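Local coordinates for uncharacterized protein (Parabacteroides merdae ATCC 43184, PDB 5BMT) that is of unknown function but combines an OB-family domain with a larger, strand-rich part and probably belongs to a family of Bacteroidales lipoproteins, at residues N135-S140 / L159-Q164. Numbering follows the deposited sequence. Where two conformers were deposited one is given.
Sequences NTYIMS and LCLRAQ
Tyr137 reaches along the buried face of two antiparallel strands, 135-140 and 159-164. Its ring swings beside its own backbone N (chi1 -62°) and slants past Ala163, whose CB lies 3.6 Å from Tyr137 CE1. Tyr137 CA and Ala163 CA are 4.4 Å apart, and a methyl is small enough to lie against the ring at this non-hydrogen-bonded pair. Tyr137 OH accepts a nearly straight hydrogen bond of 3.1 Å from Asn135 ND2, lies close to the plane of that side-chain amide and also bonds Asp179, so a buried hydroxyl is satisfied twice. An alanine in place of Tyr137 would remove ring and hydroxyl, and would probably loosen the packing over Ala163 and the polar link between Asn135 and Asp179. On the same face, Leu161 extends CG anti to its backbone N and brings CD1 within 4.0 Å of Tyr137 CB. Met139, present as selenomethionine, starts anti (chi1 -179°), then bends at chi2 and chi3, so that SE rests 4.0 Å from Leu161 CB and 3.4 Å from Cys160 O. Such apolar chains suit a core: strands 118-126 and 173-184 of the same curled sheet bring Val122 and Ile181 to Leu161, and Val183 to Met139, consistent with an immunoglobulin-like fold for this part of the chain. Six backbone hydrogen bonds join Thr136 to Gln164, Ile138 to Arg162 and Ser140 to Cys160, whose side chains occupy the other face. There Ile138 CG2 runs alongside Arg162 CB at 3.8 Å, before the arginine bends at chi3 and carries its guanidinium to Glu101, in a salt bridge, and to the carbonyls of Asp94 and Met96. A water 2.7 Å from Thr136 OG1 donates to Gln164 OE1; that hydroxyl also bonds Arg166, and Gln164 NE2 the carbonyl of Asp99.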
# COMPACT_ATOMS: atom_id res chain seq x y z
N ASN A 135 6.06 11.57 10.01
CA ASN A 135 4.93 10.97 10.70
C ASN A 135 5.16 9.50 10.89
O ASN A 135 5.91 8.88 10.11
CB ASN A 135 3.64 11.14 9.89
CG ASN A 135 3.33 12.52 9.42
OD1 ASN A 135 3.68 13.51 10.05
ND2 ASN A 135 2.49 12.61 8.41
N THR A 136 4.46 8.91 11.86
CA THR A 136 4.36 7.46 11.98
C THR A 136 2.88 7.13 11.98
O THR A 136 2.03 8.01 12.19
CB THR A 136 5.12 6.84 13.14
OG1 THR A 136 4.70 7.45 14.35
CG2 THR A 136 6.65 6.89 12.90
N TYR A 137 2.58 5.87 11.71
CA TYR A 137 1.21 5.46 11.47
C TYR A 137 0.82 4.23 12.20
O TYR A 137 1.64 3.44 12.64
CB TYR A 137 1.05 5.17 9.95
CG TYR A 137 1.29 6.39 9.09
CD1 TYR A 137 0.26 7.28 8.79
CD2 TYR A 137 2.58 6.70 8.61
CE1 TYR A 137 0.49 8.45 8.07
CE2 TYR A 137 2.82 7.87 7.89
CZ TYR A 137 1.77 8.73 7.62
OH TYR A 137 1.99 9.91 6.92
N ILE A 138 -0.50 4.06 12.32
CA ILE A 138 -1.08 2.86 12.84
C ILE A 138 -2.23 2.48 11.92
O ILE A 138 -3.15 3.29 11.70
CB ILE A 138 -1.53 2.96 14.35
CG1 ILE A 138 -2.34 1.73 14.79
CG2 ILE A 138 -2.33 4.22 14.65
CD1 ILE A 138 -1.57 0.69 15.17
N MSE A 139 -2.16 1.28 11.36
CA MSE A 139 -3.22 0.71 10.54
C MSE A 139 -3.84 -0.38 11.38
O MSE A 139 -3.14 -1.30 11.79
CB MSE A 139 -2.68 0.18 9.20
CG MSE A 139 -3.76 -0.39 8.31
SE MSE A 139 -4.88 0.94 7.46
CE MSE A 139 -4.31 0.77 5.62
N SER A 140 -5.13 -0.25 11.69
CA SER A 140 -5.75 -1.23 12.55
C SER A 140 -7.06 -1.71 11.99
O SER A 140 -7.64 -1.07 11.11
CB SER A 140 -5.94 -0.63 13.94
OG SER A 140 -6.75 0.54 13.92
N LEU A 159 -10.82 -0.86 7.32
CA LEU A 159 -9.55 -0.73 8.03
C LEU A 159 -9.46 0.73 8.49
O LEU A 159 -10.19 1.57 7.95
CB LEU A 159 -8.38 -1.08 7.10
CG LEU A 159 -8.07 -2.56 6.90
CD1 LEU A 159 -9.21 -3.30 6.19
CD2 LEU A 159 -6.79 -2.72 6.09
N CYS A 160 -8.63 1.01 9.48
CA CYS A 160 -8.49 2.38 9.94
C CYS A 160 -7.03 2.82 9.91
O CYS A 160 -6.15 2.11 10.38
CB CYS A 160 -9.06 2.51 11.34
SG CYS A 160 -8.84 4.15 12.06
N LEU A 161 -6.78 4.02 9.36
CA LEU A 161 -5.43 4.57 9.31
C LEU A 161 -5.39 5.84 10.14
O LEU A 161 -6.21 6.75 9.92
CB LEU A 161 -4.96 4.87 7.89
CG LEU A 161 -3.51 5.40 7.79
CD1 LEU A 161 -2.48 4.36 8.22
CD2 LEU A 161 -3.21 5.84 6.37
N ARG A 162 -4.47 5.87 11.12
CA ARG A 162 -4.24 7.04 11.93
C ARG A 162 -2.76 7.40 11.92
O ARG A 162 -1.91 6.54 11.64
CB ARG A 162 -4.80 6.86 13.34
CG ARG A 162 -6.33 6.78 13.21
CD ARG A 162 -7.08 6.34 14.43
NE ARG A 162 -7.08 7.38 15.45
CZ ARG A 162 -7.74 7.28 16.60
NH1 ARG A 162 -8.50 6.23 16.85
NH2 ARG A 162 -7.69 8.27 17.48
N ALA A 163 -2.47 8.67 12.15
CA ALA A 163 -1.10 9.19 12.08
C ALA A 163 -0.73 9.99 13.30
O ALA A 163 -1.59 10.72 13.83
CB ALA A 163 -0.97 10.09 10.86
N GLN A 164 0.55 9.93 13.66
CA GLN A 164 1.11 10.77 14.72
C GLN A 164 2.29 11.54 14.15
O GLN A 164 3.08 10.96 13.40
CB GLN A 164 1.59 9.96 15.93
CG GLN A 164 0.45 9.28 16.70
CD GLN A 164 1.03 8.34 17.74
OE1 GLN A 164 1.59 7.29 17.42
NE2 GLN A 164 0.92 8.70 19.01
O HOH W 1 2.56 6.04 15.27